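Local coordinates for protein minor fimbrium tip subunit Mfa3 (Porphyromonas gingivalis ATCC 33277, PDB 5NF4) that forms part of the tip of the minor (Mfa1) fimbriae, filaments that mediate biofilm formation and adhesion to host cells and to other oral bacteria, at residues 205-209 with 330-334; 302-306 with 337-341; 274-278 with 289-293; 198-204 with 325-331. One frame throughout, in Å; residues are numbered along the deposited sequence.

Contact 1 (205-209 with 330-334); sequences EGVEN and IKTLP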
loop_
_atom_site.group_PDB
_atom_site.type_symbol
_atom_site.label_atom_id
_atom_site.label_comp_id
_atom_site.label_asym_id
_atom_site.label_seq_id
_atom_site.Cartn_x
_atom_site.Cartn_y
_atom_site.Cartn_z
ATOM N N GLU A 205 0.997 9.745 -26.194
ATOM C CA GLU A 205 1.555 10.210 -27.435
ATOM C C GLU A 205 3.082 10.302 -27.320
ATOM O O GLU A 205 3.595 10.660 -26.260
ATOM C CB GLU A 205 0.891 11.550 -27.780
ATOM C CG GLU A 205 1.657 12.553 -28.542
ATOM C CD GLU A 205 0.791 13.780 -28.833
ATOM O OE1 GLU A 205 -0.419 13.768 -28.474
ATOM O OE2 GLU A 205 1.323 14.748 -29.406
ATOM N N GLY A 206 3.774 9.948 -28.411
ATOM C CA GLY A 206 5.221 10.078 -28.507
ATOM C C GLY A 206 6.043 8.978 -27.847
ATOM O O GLY A 206 7.207 9.199 -27.488
ATOM N N VAL A 207 5.455 7.794 -27.690
ATOM C CA VAL A 207 6.150 6.680 -27.056
ATOM C C VAL A 207 7.392 6.262 -27.884
ATOM O O VAL A 207 8.317 5.643 -27.356
ATOM C CB VAL A 207 5.199 5.465 -26.846
ATOM C CG1 VAL A 207 4.863 4.771 -28.155
ATOM C CG2 VAL A 207 5.794 4.485 -25.850
ATOM N N GLU A 208 7.411 6.634 -29.159
ATOM C CA GLU A 208 8.577 6.396 -30.023
ATOM C C GLU A 208 9.854 7.088 -29.505
ATOM O O GLU A 208 10.969 6.742 -29.917
ATOM C CB GLU A 208 8.305 6.888 -31.438
ATOM C CG GLU A 208 7.233 6.120 -32.176
ATOM C CD GLU A 208 5.847 6.383 -31.635
ATOM O OE1 GLU A 208 5.639 7.470 -31.043
ATOM O OE2 GLU A 208 4.983 5.490 -31.786
ATOM N N ASN A 209 9.678 8.105 -28.670
ATOM C CA ASN A 209 10.794 8.920 -28.202
ATOM C C ASN A 209 11.323 8.426 -26.876
ATOM O O ASN A 209 12.286 8.976 -26.361
ATOM C CB ASN A 209 10.393 10.386 -28.032
ATOM C CG ASN A 209 9.960 11.048 -29.329
ATOM O OD1 ASN A 209 10.536 10.823 -30.399
ATOM N ND2 ASN A 209 8.943 11.900 -29.230
ATOM N N ILE A 330 1.020 10.882 -20.114
ATOM C CA ILE A 330 2.147 11.686 -20.600
ATOM C C ILE A 330 2.238 11.772 -22.124
ATOM O O ILE A 330 2.095 10.768 -22.827
ATOM C CB ILE A 330 3.468 11.119 -20.065
ATOM C CG1 ILE A 330 3.450 11.094 -18.541
ATOM C CG2 ILE A 330 4.667 11.962 -20.612
ATOM C CD1 ILE A 330 4.612 10.384 -17.949
ATOM N N LYS A 331 2.460 12.991 -22.626
ATOM C CA LYS A 331 2.738 13.234 -24.046
ATOM C C LYS A 331 4.206 13.600 -24.176
ATOM O O LYS A 331 4.658 14.553 -23.549
ATOM C CB LYS A 331 1.876 14.363 -24.621
ATOM C CG LYS A 331 0.386 14.096 -24.624
ATOM C CD LYS A 331 -0.382 15.287 -25.185
ATOM C CE LYS A 331 -1.899 15.085 -25.111
ATOM N NZ LYS A 331 -2.645 16.220 -25.766
ATOM N N THR A 332 4.940 12.838 -24.981
ATOM C CA THR A 332 6.358 13.092 -25.231
ATOM C C THR A 332 6.528 13.811 -26.556
ATOM O O THR A 332 6.371 13.228 -27.629
ATOM C CB THR A 332 7.165 11.798 -25.250
ATOM O OG1 THR A 332 6.767 10.987 -24.145
ATOM C CG2 THR A 332 8.639 12.090 -25.149
ATOM N N LEU A 333 6.820 15.100 -26.470
ATOM C CA LEU A 333 7.015 15.911 -27.653
ATOM C C LEU A 333 8.512 16.110 -27.821
ATOM O O LEU A 333 9.278 15.724 -26.941
ATOM C CB LEU A 333 6.250 17.226 -27.512
ATOM C CG LEU A 333 4.831 16.994 -26.975
ATOM C CD1 LEU A 333 4.109 18.308 -26.786
ATOM C CD2 LEU A 333 4.056 16.069 -27.921
ATOM N N PRO A 334 8.934 16.677 -28.965
ATOM C CA PRO A 334 10.358 16.763 -29.304
ATOM C C PRO A 334 11.200 17.403 -28.212
ATOM O O PRO A 334 12.235 16.851 -27.839
ATOM C CB PRO A 334 10.362 17.628 -30.569
ATOM C CG PRO A 334 9.023 17.378 -31.191
ATOM C CD PRO A 334 8.084 17.248 -30.022
#

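Contact 2 (302-306 with 337-341); sequences GQYLP and IEVKY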
loop_
_atom_site.group_PDB
_atom_site.type_symbol
_atom_site.label_atom_id
_atom_site.label_comp_id
_atom_site.label_asym_id
_atom_site.label_seq_id
_atom_site.Cartn_x
_atom_site.Cartn_y
_atom_site.Cartn_z
ATOM N N GLY A 302 -3.560 24.725 -12.926
ATOM C CA GLY A 302 -4.022 23.854 -13.996
ATOM C C GLY A 302 -2.947 23.009 -14.666
ATOM O O GLY A 302 -3.252 22.161 -15.508
ATOM N N GLN A 303 -1.689 23.244 -14.310
ATOM C CA GLN A 303 -0.579 22.471 -14.862
ATOM C C GLN A 303 0.120 21.684 -13.761
ATOM O O GLN A 303 0.626 22.249 -12.787
ATOM C CB GLN A 303 0.421 23.376 -15.566
ATOM C CG GLN A 303 -0.144 24.116 -16.757
ATOM C CD GLN A 303 0.898 25.017 -17.356
ATOM O OE1 GLN A 303 1.866 24.546 -17.954
ATOM N NE2 GLN A 303 0.739 26.318 -17.157
ATOM N N TYR A 304 0.137 20.369 -13.925
ATOM C CA TYR A 304 0.730 19.494 -12.937
ATOM C C TYR A 304 2.187 19.844 -12.658
ATOM O O TYR A 304 2.581 19.964 -11.502
ATOM C CB TYR A 304 0.640 18.041 -13.384
ATOM C CG TYR A 304 1.187 17.084 -12.358
ATOM C CD1 TYR A 304 0.374 16.559 -11.371
ATOM C CD2 TYR A 304 2.523 16.702 -12.372
ATOM C CE1 TYR A 304 0.874 15.677 -10.418
ATOM C CE2 TYR A 304 3.032 15.828 -11.424
ATOM C CZ TYR A 304 2.202 15.321 -10.446
ATOM O OH TYR A 304 2.686 14.439 -9.493
ATOM N N LEU A 305 3.001 20.033 -13.695
ATOM C CA LEU A 305 4.439 20.035 -13.429
ATOM C C LEU A 305 4.926 21.204 -12.568
ATOM O O LEU A 305 5.703 20.984 -11.641
ATOM C CB LEU A 305 5.222 19.988 -14.735
ATOM C CG LEU A 305 5.351 18.562 -15.272
ATOM C CD1 LEU A 305 5.905 18.632 -16.705
ATOM C CD2 LEU A 305 6.239 17.670 -14.385
ATOM N N PRO A 306 4.464 22.434 -12.850
ATOM C CA PRO A 306 4.908 23.563 -12.028
ATOM C C PRO A 306 4.462 23.427 -10.577
ATOM O O PRO A 306 5.205 23.781 -9.675
ATOM C CB PRO A 306 4.252 24.772 -12.699
ATOM C CG PRO A 306 3.962 24.329 -14.101
ATOM C CD PRO A 306 3.699 22.870 -14.035
ATOM N N ILE A 337 7.654 17.557 -22.318
ATOM C CA ILE A 337 6.579 16.627 -22.004
ATOM C C ILE A 337 5.396 17.372 -21.435
ATOM O O ILE A 337 5.520 18.493 -20.934
ATOM C CB ILE A 337 7.027 15.523 -21.023
ATOM C CG1 ILE A 337 7.395 16.111 -19.652
ATOM C CG2 ILE A 337 8.184 14.752 -21.668
ATOM C CD1 ILE A 337 7.569 15.081 -18.528
ATOM N N GLU A 338 4.236 16.739 -21.545
ATOM C CA GLU A 338 3.030 17.238 -20.920
ATOM C C GLU A 338 2.575 16.132 -20.014
ATOM O O GLU A 338 2.690 14.966 -20.370
ATOM C CB GLU A 338 1.971 17.592 -21.959
ATOM C CG GLU A 338 2.441 18.599 -22.978
ATOM C CD GLU A 338 1.315 19.036 -23.877
ATOM O OE1 GLU A 338 0.235 18.416 -23.816
ATOM O OE2 GLU A 338 1.503 20.010 -24.618
ATOM N N VAL A 339 2.110 16.491 -18.830
ATOM C CA VAL A 339 1.695 15.493 -17.851
ATOM C C VAL A 339 0.329 15.812 -17.308
ATOM O O VAL A 339 0.100 16.920 -16.843
ATOM C CB VAL A 339 2.681 15.411 -16.669
ATOM C CG1 VAL A 339 2.240 14.314 -15.698
ATOM C CG2 VAL A 339 4.070 15.139 -17.148
ATOM N N LYS A 340 -0.570 14.834 -17.380
ATOM C CA LYS A 340 -1.859 14.892 -16.686
ATOM C C LYS A 340 -1.871 13.804 -15.629
ATOM O O LYS A 340 -1.238 12.760 -15.804
ATOM C CB LYS A 340 -3.018 14.715 -17.663
ATOM C CG LYS A 340 -3.193 15.858 -18.658
ATOM C CD LYS A 340 -3.474 17.165 -17.943
ATOM C CE LYS A 340 -3.623 18.334 -18.901
ATOM N NZ LYS A 340 -4.966 18.366 -19.533
ATOM N N TYR A 341 -2.607 14.065 -14.544
ATOM C CA TYR A 341 -2.510 13.292 -13.313
ATOM C C TYR A 341 -3.862 13.048 -12.687
ATOM O O TYR A 341 -4.756 13.900 -12.736
ATOM C CB TYR A 341 -1.624 14.036 -12.325
ATOM C CG TYR A 341 -1.776 13.704 -10.844
ATOM C CD1 TYR A 341 -1.009 12.711 -10.257
ATOM C CD2 TYR A 341 -2.657 14.426 -10.029
ATOM C CE1 TYR A 341 -1.122 12.431 -8.880
ATOM C CE2 TYR A 341 -2.774 14.158 -8.675
ATOM C CZ TYR A 341 -2.007 13.161 -8.108
ATOM O OH TYR A 341 -2.102 12.865 -6.770
HETATM O O HOH W 1 -1.302 19.044 -16.032
#

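Contact 3 (274-278 with 289-293); sequences PINFF and DVPII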
loop_
_atom_site.group_PDB
_atom_site.type_symbol
_atom_site.label_atom_id
_atom_site.label_comp_id
_atom_site.label_asym_id
_atom_site.label_seq_id
_atom_site.Cartn_x
_atom_site.Cartn_y
_atom_site.Cartn_z
ATOM N N PRO A 274 12.908 12.917 0.828
ATOM C CA PRO A 274 12.294 11.630 0.502
ATOM C C PRO A 274 11.233 11.683 -0.596
ATOM O O PRO A 274 10.449 10.747 -0.727
ATOM C CB PRO A 274 11.637 11.218 1.840
ATOM C CG PRO A 274 11.174 12.579 2.411
ATOM C CD PRO A 274 12.242 13.579 1.978
ATOM N N ILE A 275 11.195 12.758 -1.371
ATOM C CA ILE A 275 10.189 12.864 -2.413
ATOM C C ILE A 275 10.394 11.766 -3.461
ATOM O O ILE A 275 11.479 11.610 -4.012
ATOM C CB ILE A 275 10.199 14.266 -3.099
ATOM C CG1 ILE A 275 9.817 15.332 -2.072
ATOM C CG2 ILE A 275 9.250 14.304 -4.323
ATOM C CD1 ILE A 275 9.973 16.787 -2.546
ATOM N N ASN A 276 9.333 11.012 -3.734
ATOM C CA ASN A 276 9.329 10.045 -4.824
ATOM C C ASN A 276 9.137 10.742 -6.160
ATOM O O ASN A 276 8.319 11.645 -6.276
ATOM C CB ASN A 276 8.204 9.023 -4.643
ATOM C CG ASN A 276 8.405 8.107 -3.460
ATOM O OD1 ASN A 276 8.947 8.477 -2.389
ATOM N ND2 ASN A 276 7.982 6.899 -3.647
ATOM N N PHE A 277 9.892 10.348 -7.179
ATOM C CA PHE A 277 9.646 10.892 -8.500
ATOM C C PHE A 277 9.966 9.849 -9.536
ATOM O O PHE A 277 10.686 8.889 -9.242
ATOM C CB PHE A 277 10.490 12.160 -8.750
ATOM C CG PHE A 277 11.987 11.922 -8.798
ATOM C CD1 PHE A 277 12.734 11.860 -7.622
ATOM C CD2 PHE A 277 12.667 11.829 -10.020
ATOM C CE1 PHE A 277 14.127 11.676 -7.657
ATOM C CE2 PHE A 277 14.023 11.650 -10.050
ATOM C CZ PHE A 277 14.767 11.589 -8.880
ATOM N N PHE A 278 9.429 10.025 -10.741
ATOM C CA PHE A 278 9.847 9.163 -11.826
ATOM C C PHE A 278 10.576 10.004 -12.855
ATOM O O PHE A 278 10.307 11.195 -13.040
ATOM C CB PHE A 278 8.692 8.342 -12.442
ATOM C CG PHE A 278 7.573 9.131 -13.070
ATOM C CD1 PHE A 278 7.574 9.398 -14.425
ATOM C CD2 PHE A 278 6.463 9.509 -12.326
ATOM C CE1 PHE A 278 6.506 10.079 -15.027
ATOM C CE2 PHE A 278 5.399 10.194 -12.929
ATOM C CZ PHE A 278 5.420 10.471 -14.269
ATOM N N ASP A 289 12.214 14.842 -14.870
ATOM C CA ASP A 289 11.850 14.341 -13.548
ATOM C C ASP A 289 10.461 14.827 -13.178
ATOM O O ASP A 289 10.137 16.007 -13.299
ATOM C CB ASP A 289 12.857 14.784 -12.503
ATOM C CG ASP A 289 14.219 14.121 -12.670
ATOM O OD1 ASP A 289 14.297 13.010 -13.228
ATOM O OD2 ASP A 289 15.212 14.704 -12.201
ATOM N N VAL A 290 9.628 13.888 -12.761
ATOM C CA VAL A 290 8.239 14.164 -12.466
ATOM C C VAL A 290 7.998 13.777 -11.018
ATOM O O VAL A 290 7.883 12.606 -10.701
ATOM C CB VAL A 290 7.304 13.393 -13.368
ATOM C CG1 VAL A 290 5.817 13.739 -13.081
ATOM C CG2 VAL A 290 7.661 13.670 -14.848
ATOM N N PRO A 291 7.965 14.761 -10.128
ATOM C CA PRO A 291 7.672 14.456 -8.716
ATOM C C PRO A 291 6.274 13.880 -8.582
ATOM O O PRO A 291 5.358 14.312 -9.281
ATOM C CB PRO A 291 7.799 15.823 -8.023
ATOM C CG PRO A 291 8.601 16.659 -8.954
ATOM C CD PRO A 291 8.185 16.199 -10.338
ATOM N N ILE A 292 6.125 12.922 -7.677
ATOM C CA ILE A 292 4.849 12.274 -7.400
ATOM C C ILE A 292 4.212 12.967 -6.196
ATOM O O ILE A 292 4.898 13.238 -5.213
ATOM C CB ILE A 292 5.081 10.777 -7.153
ATOM C CG1 ILE A 292 5.612 10.122 -8.433
ATOM C CG2 ILE A 292 3.799 10.094 -6.697
ATOM C CD1 ILE A 292 6.235 8.766 -8.186
ATOM N N ILE A 293 2.937 13.330 -6.316
ATOM C CA ILE A 293 2.216 14.023 -5.247
ATOM C C ILE A 293 0.896 13.340 -4.973
ATOM O O ILE A 293 0.426 12.547 -5.788
ATOM C CB ILE A 293 1.942 15.484 -5.595
ATOM C CG1 ILE A 293 0.856 15.610 -6.690
ATOM C CG2 ILE A 293 3.207 16.136 -6.083
ATOM C CD1 ILE A 293 0.603 17.034 -7.159
HETATM O O HOH W 2 6.643 11.874 -3.426
#

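Contact 4 (198-204 with 325-331); sequences KLDVNIV and HYIYRIK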
loop_
_atom_site.group_PDB
_atom_site.type_symbol
_atom_site.label_atom_id
_atom_site.label_comp_id
_atom_site.label_asym_id
_atom_site.label_seq_id
_atom_site.Cartn_x
_atom_site.Cartn_y
_atom_site.Cartn_z
ATOM N N LYS A 198 0.445 2.065 -6.179
ATOM C CA LYS A 198 0.665 1.664 -7.567
ATOM C C LYS A 198 0.944 2.900 -8.397
ATOM O O LYS A 198 0.170 3.867 -8.370
ATOM C CB LYS A 198 -0.553 0.909 -8.074
ATOM C CG LYS A 198 -0.527 0.466 -9.527
ATOM C CD LYS A 198 -1.784 -0.333 -9.865
ATOM C CE LYS A 198 -1.801 -0.792 -11.302
ATOM N NZ LYS A 198 -2.903 -1.753 -11.557
ATOM N N LEU A 199 2.051 2.856 -9.139
ATOM C CA LEU A 199 2.422 3.932 -10.028
ATOM C C LEU A 199 2.145 3.471 -11.443
ATOM O O LEU A 199 2.600 2.409 -11.850
ATOM C CB LEU A 199 3.894 4.297 -9.855
ATOM C CG LEU A 199 4.455 5.323 -10.845
ATOM C CD1 LEU A 199 3.796 6.702 -10.653
ATOM C CD2 LEU A 199 5.950 5.429 -10.682
ATOM N N ASP A 200 1.383 4.280 -12.171
ATOM C CA ASP A 200 0.768 3.889 -13.416
ATOM C C ASP A 200 1.051 4.977 -14.447
ATOM O O ASP A 200 0.398 6.007 -14.437
ATOM C CB ASP A 200 -0.740 3.708 -13.171
ATOM C CG ASP A 200 -1.463 3.032 -14.297
ATOM O OD1 ASP A 200 -0.979 3.047 -15.450
ATOM O OD2 ASP A 200 -2.562 2.483 -14.018
ATOM N N VAL A 201 2.045 4.767 -15.308
ATOM C CA VAL A 201 2.462 5.782 -16.281
ATOM C C VAL A 201 2.100 5.379 -17.715
ATOM O O VAL A 201 2.516 4.340 -18.233
ATOM C CB VAL A 201 3.981 6.052 -16.158
ATOM C CG1 VAL A 201 4.435 7.075 -17.172
ATOM C CG2 VAL A 201 4.323 6.539 -14.750
ATOM N N ASN A 202 1.304 6.234 -18.349
ATOM C CA ASN A 202 0.758 5.965 -19.654
ATOM C C ASN A 202 1.200 6.992 -20.686
ATOM O O ASN A 202 0.984 8.193 -20.510
ATOM C CB ASN A 202 -0.768 5.933 -19.574
ATOM C CG ASN A 202 -1.281 4.851 -18.614
ATOM O OD1 ASN A 202 -1.563 3.727 -19.028
ATOM N ND2 ASN A 202 -1.357 5.177 -17.341
ATOM N N ILE A 203 1.856 6.523 -21.742
ATOM C CA ILE A 203 2.328 7.420 -22.797
ATOM C C ILE A 203 1.264 7.483 -23.871
ATOM O O ILE A 203 1.179 6.627 -24.764
ATOM C CB ILE A 203 3.688 6.957 -23.393
ATOM C CG1 ILE A 203 4.661 6.567 -22.278
ATOM C CG2 ILE A 203 4.259 8.016 -24.319
ATOM C CD1 ILE A 203 4.844 7.582 -21.174
ATOM N N VAL A 204 0.448 8.520 -23.795
ATOM C CA VAL A 204 -0.647 8.683 -24.743
ATOM C C VAL A 204 -0.170 9.115 -26.146
ATOM O O VAL A 204 -0.822 8.862 -27.150
ATOM C CB VAL A 204 -1.664 9.687 -24.175
ATOM C CG1 VAL A 204 -2.184 9.200 -22.842
ATOM C CG2 VAL A 204 -1.033 11.026 -23.981
ATOM N N HIS A 325 -3.673 4.616 -6.066
ATOM C CA HIS A 325 -3.270 4.413 -7.461
ATOM C C HIS A 325 -2.959 5.774 -8.087
ATOM O O HIS A 325 -3.857 6.617 -8.232
ATOM C CB HIS A 325 -4.423 3.678 -8.146
ATOM C CG HIS A 325 -4.165 3.213 -9.550
ATOM N ND1 HIS A 325 -5.164 2.643 -10.316
ATOM C CD2 HIS A 325 -3.057 3.230 -10.330
ATOM C CE1 HIS A 325 -4.682 2.328 -11.505
ATOM N NE2 HIS A 325 -3.406 2.674 -11.541
ATOM N N TYR A 326 -1.687 5.972 -8.452
ATOM C CA TYR A 326 -1.161 7.207 -9.010
ATOM C C TYR A 326 -1.036 7.025 -10.518
ATOM O O TYR A 326 -0.239 6.206 -10.996
ATOM C CB TYR A 326 0.194 7.559 -8.371
ATOM C CG TYR A 326 0.075 7.870 -6.891
ATOM C CD1 TYR A 326 -0.036 6.842 -5.962
ATOM C CD2 TYR A 326 0.013 9.179 -6.434
ATOM C CE1 TYR A 326 -0.208 7.110 -4.590
ATOM C CE2 TYR A 326 -0.138 9.467 -5.056
ATOM C CZ TYR A 326 -0.254 8.415 -4.147
ATOM O OH TYR A 326 -0.455 8.662 -2.787
ATOM N N ILE A 327 -1.857 7.770 -11.253
ATOM C CA ILE A 327 -2.004 7.574 -12.692
ATOM C C ILE A 327 -1.531 8.808 -13.449
ATOM O O ILE A 327 -2.023 9.918 -13.238
ATOM C CB ILE A 327 -3.474 7.252 -13.058
ATOM C CG1 ILE A 327 -3.948 6.019 -12.278
ATOM C CG2 ILE A 327 -3.626 7.004 -14.566
ATOM C CD1 ILE A 327 -5.456 5.839 -12.269
ATOM N N TYR A 328 -0.559 8.598 -14.337
ATOM C CA TYR A 328 -0.026 9.656 -15.182
ATOM C C TYR A 328 -0.302 9.371 -16.642
ATOM O O TYR A 328 -0.205 8.227 -17.118
ATOM C CB TYR A 328 1.491 9.818 -14.939
ATOM C CG TYR A 328 1.741 10.314 -13.546
ATOM C CD1 TYR A 328 1.797 9.429 -12.480
ATOM C CD2 TYR A 328 1.856 11.676 -13.278
ATOM C CE1 TYR A 328 1.996 9.879 -11.194
ATOM C CE2 TYR A 328 2.046 12.137 -11.982
ATOM C CZ TYR A 328 2.127 11.233 -10.953
ATOM O OH TYR A 328 2.292 11.689 -9.670
ATOM N N ARG A 329 -0.704 10.429 -17.340
ATOM C CA ARG A 329 -0.915 10.391 -18.773
ATOM C C ARG A 329 0.073 11.393 -19.335
ATOM O O ARG A 329 0.000 12.586 -19.036
ATOM C CB ARG A 329 -2.380 10.723 -19.123
ATOM C CG ARG A 329 -3.326 9.777 -18.386
ATOM C CD ARG A 329 -4.770 10.155 -18.484
ATOM N NE ARG A 329 -5.144 11.385 -17.782
ATOM C CZ ARG A 329 -5.220 11.534 -16.461
ATOM N NH1 ARG A 329 -4.880 10.550 -15.633
ATOM N NH2 ARG A 329 -5.608 12.702 -15.968
ATOM N N ILE A 330 1.020 10.882 -20.114
ATOM C CA ILE A 330 2.147 11.686 -20.600
ATOM C C ILE A 330 2.238 11.772 -22.124
ATOM O O ILE A 330 2.095 10.768 -22.827
ATOM C CB ILE A 330 3.468 11.119 -20.065
ATOM C CG1 ILE A 330 3.450 11.094 -18.541
ATOM C CG2 ILE A 330 4.667 11.962 -20.612
ATOM C CD1 ILE A 330 4.612 10.384 -17.949
ATOM N N LYS A 331 2.460 12.991 -22.626
ATOM C CA LYS A 331 2.738 13.234 -24.046
ATOM C C LYS A 331 4.206 13.600 -24.176
ATOM O O LYS A 331 4.658 14.553 -23.549
ATOM C CB LYS A 331 1.876 14.363 -24.621
ATOM C CG LYS A 331 0.386 14.096 -24.624
ATOM C CD LYS A 331 -0.382 15.287 -25.185
ATOM C CE LYS A 331 -1.899 15.085 -25.111
ATOM N NZ LYS A 331 -2.645 16.220 -25.766
#

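Contact 1 (205-209 with 330-334)
Thr332 fits closely against the turn that begins at Gly206, whereas Glu205 and Lys331 reach out together along the solvent side. On the packed side the amide of Thr332 donates an almost straight bond to Glu205 O (N to O 2.9 Å, 177° at the hydrogen). Thr332 CB lies 3.4 Å from Gly206 O, and the Thr332 methyl CG2, anti to the backbone N (OG1 chi1 -45°), turns to meet Asn209 CB at 3.8 Å. Glu205 and Lys331 form the last parallel bridge at the C-terminal ends of strands 180-205 and 324-332; beyond it the first chain folds into the 3-10 turn 207-209, closed by Asn209 N bonding back to Gly206 O. Gly206, at a positive phi of 81°, lies with CA 3.5 Å from Thr332 O in a CA-H...O contact. That same carbonyl oxygen receives a weak, bent bond from Asn209 ND2. The outer side is looser. The extended Glu205 chain passes obliquely over that of Lys331, OE1 lying 3.6 Å from Lys331 CD, while OE2 touches Leu333 CD2. The opposite charges probably attract, but Glu205 OE1 stays 4.3 Å from Lys331 NZ, beyond a salt bridge.

Contact 2 (302-306 with 337-341)
The short helix that opens at Tyr304 approaches strand 337-345 at one point of the backbone, where the CA atoms of Tyr304 and Val339 are 6.4 Å apart. This is helix-on-sheet packing: the first turn of helix 304-308, with Gln303 at its N-cap position, covers a strand paired antiparallel with strand 324-332. Leu305 and Tyr304, at neighbouring positions, both face the strand and share Val339. Leu305 CD1 comes down across the branched chains beneath it at about a right angle, meeting Val339 CG2 at 4.0 Å and Ile337 CG1 slightly farther off. Val339 serves Tyr304 as well, because its other methyl, CG1, lies against Tyr304 CD2. The Tyr304 ring, swung anti to its own backbone nitrogen (chi1 -177°), reaches toward the strand and brings CE1 over one face of the Tyr341 ring, near the rim at CG. The two ring planes are inclined at 38° with centroids 4.9 Å apart, an oblique pairing in which Tyr304 CD1 also presses on Tyr341 CB at 3.4 Å. Both phenol oxygens are held beyond this contact, Tyr304 OH by Pro291 O and Tyr328 OH, and Tyr341 OH by the His295 amide, which probably limits the movement of both rings. At the helix start a single water joins the two backbones: it accepts from Tyr304 N at 2.9 Å and donates to Val339 O at 2.7 Å.

Contact 3 (274-278 with 289-293)
The open end of the beta hairpin made by strands 277-282 and 287-291 is where these two segments pair, and the chains diverge just beyond it. Phe278 and Val290 are an antiparallel hydrogen-bonded pair: Val290 N donates to Phe278 O at 2.8 Å, and Phe278 N returns a bond to Val290 O at 3.0 Å. Phe277 and Pro291 follow as a non-hydrogen-bonded pair, with the proline ring placed where this pairing calls for no amide hydrogen toward strand 277-282. Past the strands, Ile292 N still reaches Asn276 O at 2.9 Å, and a water accepts from Asn276 N and probably donates to Ile292 O. The Phe278 ring, with CG in the crowded position between N and carbonyl carbon (chi1 62°), folds alongside Val290. Val290 CB then sits over one ring face, 3.7 Å from the centroid in a CH-pi contact, while Ile292 CG1 meets the ring edge at CD2. On the face carrying Phe277 and Pro291, the Phe277 ring crosses the Asp289 carboxylate at 61° between planes, CE2 lying 3.5 Å from OD1. Asp289 OD1 also forms a salt bridge with Arg279, so the carboxylate has a charged partner as well as ring carbons for neighbours. Backbone bonds thus set the pairing, while the buried phenylalanines bring apolar surface to both faces of the hairpin.

Contact 4 (198-204 with 325-331)
Asp200 and His325 each carry CG anti to the backbone N (chi1 -168° and -173°), which swings carboxylate and imidazole toward each other across two parallel strands. The strands, 180-205 and 324-332, are neighbours in a beta-sheet of this member of the fimbrillin superfamily and run with a twist between the segments. His325 NE2 donates to Asp200 OD2 at 2.6 Å, in the ring plane and onto the anti lone pair, with the two flat groups only 16° apart. The ring is also sandwiched: Lys198 CD covers one face in a CH-pi contact, and Ile327 CG1 lies over the opposite face. Lys198 continues outward to a salt bridge with Glu66. The other face of the pair of strands is largely apolar, with Leu199 CD1 against Tyr328 CE1 at 3.7 Å and Val201 CG1 pressed tightly on Ile330 CD1 at 3.4 Å. Asn202 lies beside Asp200 on the polar face, and its ND2 bonds Asp200 OD1 from above the carboxylate plane. Tyr328 O is gripped twice by Asn202, by the backbone N at 2.8 Å and by ND2 at 3.3 Å, the two donors reaching it from opposite faces of its plane.

All four contacts lie on the same side of the chain's centre, their centres 11 to 20 Å apart pairwise. Contacts 1 and 4 both join strand 324-332 to strand 180-205, contact 1 at their C-terminal ends, and close a loop of about 120 residues with contact 3 nested inside. Contact 2 begins after contact 3 along the chain, and its segments alternate with those of contacts 1 and 4. Strand 324-332 lies between 180-205 and 337-345. A backbone bond from Arg329 N to Lys340 O ties contact 2 to contact 4, and Phe278 of contact 3 packs on Ile330, so hairpin, helix and strands probably share a core that joins parts of the chain far apart in sequence.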